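Local structure of putative tRNA (Adenine(37)-N6)-methyltransferase (Pseudomonas aeruginosa, 7BTU) at the interface of chains A and B. The protein probably methylates the N6-threonylcarbamoyladenosine at position 37 of tRNA, using S-adenosyl-L-methionine as methyl donor. Numbering follows the deposited sequence. Chains: chain A/B, Putative tRNA (Adenine(37)-N6)-methyltransferase.

The interface of chains A and B. Residues chain A 135-137; chain B 94, 96-97, 101-102, 105-107.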
loop_
_atom_site.group_PDB
_atom_site.type_symbol
_atom_site.label_atom_id
_atom_site.label_comp_id
_atom_site.label_asym_id
_atom_site.label_seq_id
_atom_site.Cartn_x
_atom_site.Cartn_y
_atom_site.Cartn_z
ATOM N N ASP A 135 -7.548 1.413 -8.610
ATOM C CA ASP A 135 -6.958 0.077 -8.690
ATOM C C ASP A 135 -7.397 -0.691 -7.455
ATOM O O ASP A 135 -7.738 -0.110 -6.403
ATOM C CB ASP A 135 -5.417 0.149 -8.771
ATOM C CG ASP A 135 -4.757 -1.130 -9.349
ATOM O OD1 ASP A 135 -5.459 -2.108 -9.736
ATOM O OD2 ASP A 135 -3.492 -1.160 -9.388
ATOM N N ILE A 136 -7.385 -2.002 -7.618
ATOM C CA ILE A 136 -7.625 -3.002 -6.590
ATOM C C ILE A 136 -6.438 -3.963 -6.648
ATOM O O ILE A 136 -6.093 -4.436 -7.733
ATOM C CB ILE A 136 -8.923 -3.803 -6.873
ATOM C CG1 ILE A 136 -10.181 -2.905 -6.927
ATOM C CG2 ILE A 136 -9.092 -4.963 -5.825
ATOM C CD1 ILE A 136 -11.272 -3.528 -7.803
ATOM N N LYS A 137 -5.839 -4.271 -5.498
ATOM C CA LYS A 137 -4.768 -5.265 -5.409
ATOM C C LYS A 137 -5.064 -6.189 -4.239
ATOM O O LYS A 137 -5.474 -5.703 -3.187
ATOM C CB LYS A 137 -3.396 -4.599 -5.185
ATOM C CG LYS A 137 -2.943 -3.662 -6.327
ATOM C CD LYS A 137 -1.635 -2.884 -5.927
ATOM C CE LYS A 137 -0.947 -2.273 -7.156
ATOM N NZ LYS A 137 -1.735 -1.246 -7.733
ATOM N N PHE B 94 -7.289 -7.967 -10.930
ATOM C CA PHE B 94 -7.465 -7.396 -9.597
ATOM C C PHE B 94 -7.212 -8.413 -8.493
ATOM O O PHE B 94 -7.215 -8.034 -7.315
ATOM C CB PHE B 94 -8.876 -6.806 -9.470
ATOM C CG PHE B 94 -9.109 -5.656 -10.400
ATOM C CD1 PHE B 94 -8.174 -4.641 -10.502
ATOM C CD2 PHE B 94 -10.258 -5.583 -11.179
ATOM C CE1 PHE B 94 -8.418 -3.514 -11.372
ATOM C CE2 PHE B 94 -10.484 -4.494 -12.019
ATOM C CZ PHE B 94 -9.568 -3.479 -12.142
ATOM N N THR B 96 -4.355 -10.020 -8.599
ATOM C CA THR B 96 -2.922 -10.142 -8.789
ATOM C C THR B 96 -2.248 -8.804 -8.584
ATOM O O THR B 96 -2.874 -7.726 -8.588
ATOM C CB THR B 96 -2.544 -10.602 -10.214
ATOM O OG1 THR B 96 -2.677 -9.470 -11.097
ATOM C CG2 THR B 96 -3.411 -11.764 -10.717
ATOM N N ARG B 97 -0.938 -8.901 -8.438
ATOM C CA ARG B 97 -0.060 -7.745 -8.477
ATOM C C ARG B 97 0.657 -7.656 -9.822
ATOM O O ARG B 97 1.786 -7.153 -9.898
ATOM C CB ARG B 97 0.945 -7.819 -7.326
ATOM C CG ARG B 97 0.317 -7.803 -5.966
ATOM C CD ARG B 97 1.366 -8.162 -4.921
ATOM N NE ARG B 97 0.815 -7.999 -3.584
ATOM C CZ ARG B 97 0.578 -6.831 -2.992
ATOM N NH1 ARG B 97 0.873 -5.672 -3.598
ATOM N NH2 ARG B 97 0.043 -6.832 -1.796
ATOM N N ARG B 101 -1.649 -3.351 -15.690
ATOM C CA ARG B 101 -2.940 -3.245 -15.015
ATOM C C ARG B 101 -3.561 -1.868 -15.269
ATOM O O ARG B 101 -2.868 -0.941 -15.709
ATOM C CB ARG B 101 -2.785 -3.519 -13.515
ATOM C CG ARG B 101 -1.916 -2.545 -12.826
ATOM C CD ARG B 101 -1.585 -3.035 -11.396
ATOM N NE ARG B 101 -2.751 -3.498 -10.639
ATOM C CZ ARG B 101 -3.057 -4.779 -10.400
ATOM N NH1 ARG B 101 -2.315 -5.780 -10.895
ATOM N NH2 ARG B 101 -4.148 -5.056 -9.717
ATOM N N PRO B 102 -4.881 -1.733 -15.087
ATOM C CA PRO B 102 -5.537 -0.432 -15.293
ATOM C C PRO B 102 -4.823 0.659 -14.512
ATOM O O PRO B 102 -4.471 0.484 -13.344
ATOM C CB PRO B 102 -6.957 -0.658 -14.758
ATOM C CG PRO B 102 -7.199 -2.117 -14.907
ATOM C CD PRO B 102 -5.852 -2.796 -14.742
ATOM N N ILE B 105 -0.245 1.815 -11.903
ATOM C CA ILE B 105 0.383 2.247 -10.652
ATOM C C ILE B 105 0.684 1.038 -9.777
ATOM O O ILE B 105 -0.170 0.171 -9.615
ATOM C CB ILE B 105 -0.526 3.230 -9.888
ATOM C CG1 ILE B 105 -0.757 4.474 -10.722
ATOM C CG2 ILE B 105 0.162 3.683 -8.547
ATOM C CD1 ILE B 105 -1.874 5.245 -10.208
ATOM N N GLY B 106 1.894 0.979 -9.212
ATOM C CA GLY B 106 2.264 -0.083 -8.306
ATOM C C GLY B 106 2.497 0.505 -6.930
ATOM O O GLY B 106 2.604 1.712 -6.765
ATOM N N GLN B 107 2.644 -0.384 -5.949
ATOM C CA GLN B 107 2.926 0.075 -4.602
ATOM C C GLN B 107 4.032 -0.816 -4.078
ATOM O O GLN B 107 4.111 -1.987 -4.458
ATOM C CB GLN B 107 1.729 -0.020 -3.700
ATOM C CG GLN B 107 1.266 -1.479 -3.591
ATOM C CD GLN B 107 0.043 -1.638 -2.747
ATOM O OE1 GLN B 107 -0.912 -0.840 -2.830
ATOM N NE2 GLN B 107 0.073 -2.646 -1.883
HETATM O O HOH W 1 -2.860 1.106 -11.214
#
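A:Asp135 carries its CG anti to the backbone N (chi1 -160°), which presents the carboxylate to B:Arg101, whose chain bends at chi3 (-48°) to turn its guanidinium edge toward chain A. The two side chains cross at about a right angle, and the grip is side-on, through NE and NH2. B:Arg101 NE forms a salt bridge with A:Asp135 OD2 at 2.8 Å, on the syn lone pair of that oxygen, and also donates to OD1. B:Arg101 NH2 meets A:Asp135 OD1 at 3.2 Å. The same B:Arg101 NH2 donates over 2.8 Å to the backbone carbonyl A:Ile136 O, which lies close to the guanidinium plane. This added carbonyl bond should help fix the rotation of the guanidinium, while on its own chain weak bonds from NH1 and NH2 to B:Thr96 O add support. Two positions on from A:Asp135 in strand 132-138, A:Lys137 reaches across to bring its terminal amine NZ 2.8 Å from B:Ile105 O. NZ also forms a salt bridge within its own chain to A:Asp135 OD2, from above the carboxylate plane, but the modelled separation is unusually short and its length doubtful. The aliphatic stem slides past B:Gln107 in the opposite direction, A:Lys137 CD 3.8 Å from B:Gln107 CD. Water 1 links A:Asp135 OD2, at 3.0 Å, to B:Pro102 O and B:Ile105 N. On the apolar flank, A:Ile136 CD1 sits 4.0 Å over one face of the B:Phe94 ring, toward its rim, while A:Asp135 OD1 lies at the ring edge. Repeated with the chains exchanged, this cluster ties strand 132-138 of each subunit to 3-10 helix 93-95, the loop holding B:Arg101 and the start of strand 105-116 of the other, and may thereby stabilise a TrmO homodimer.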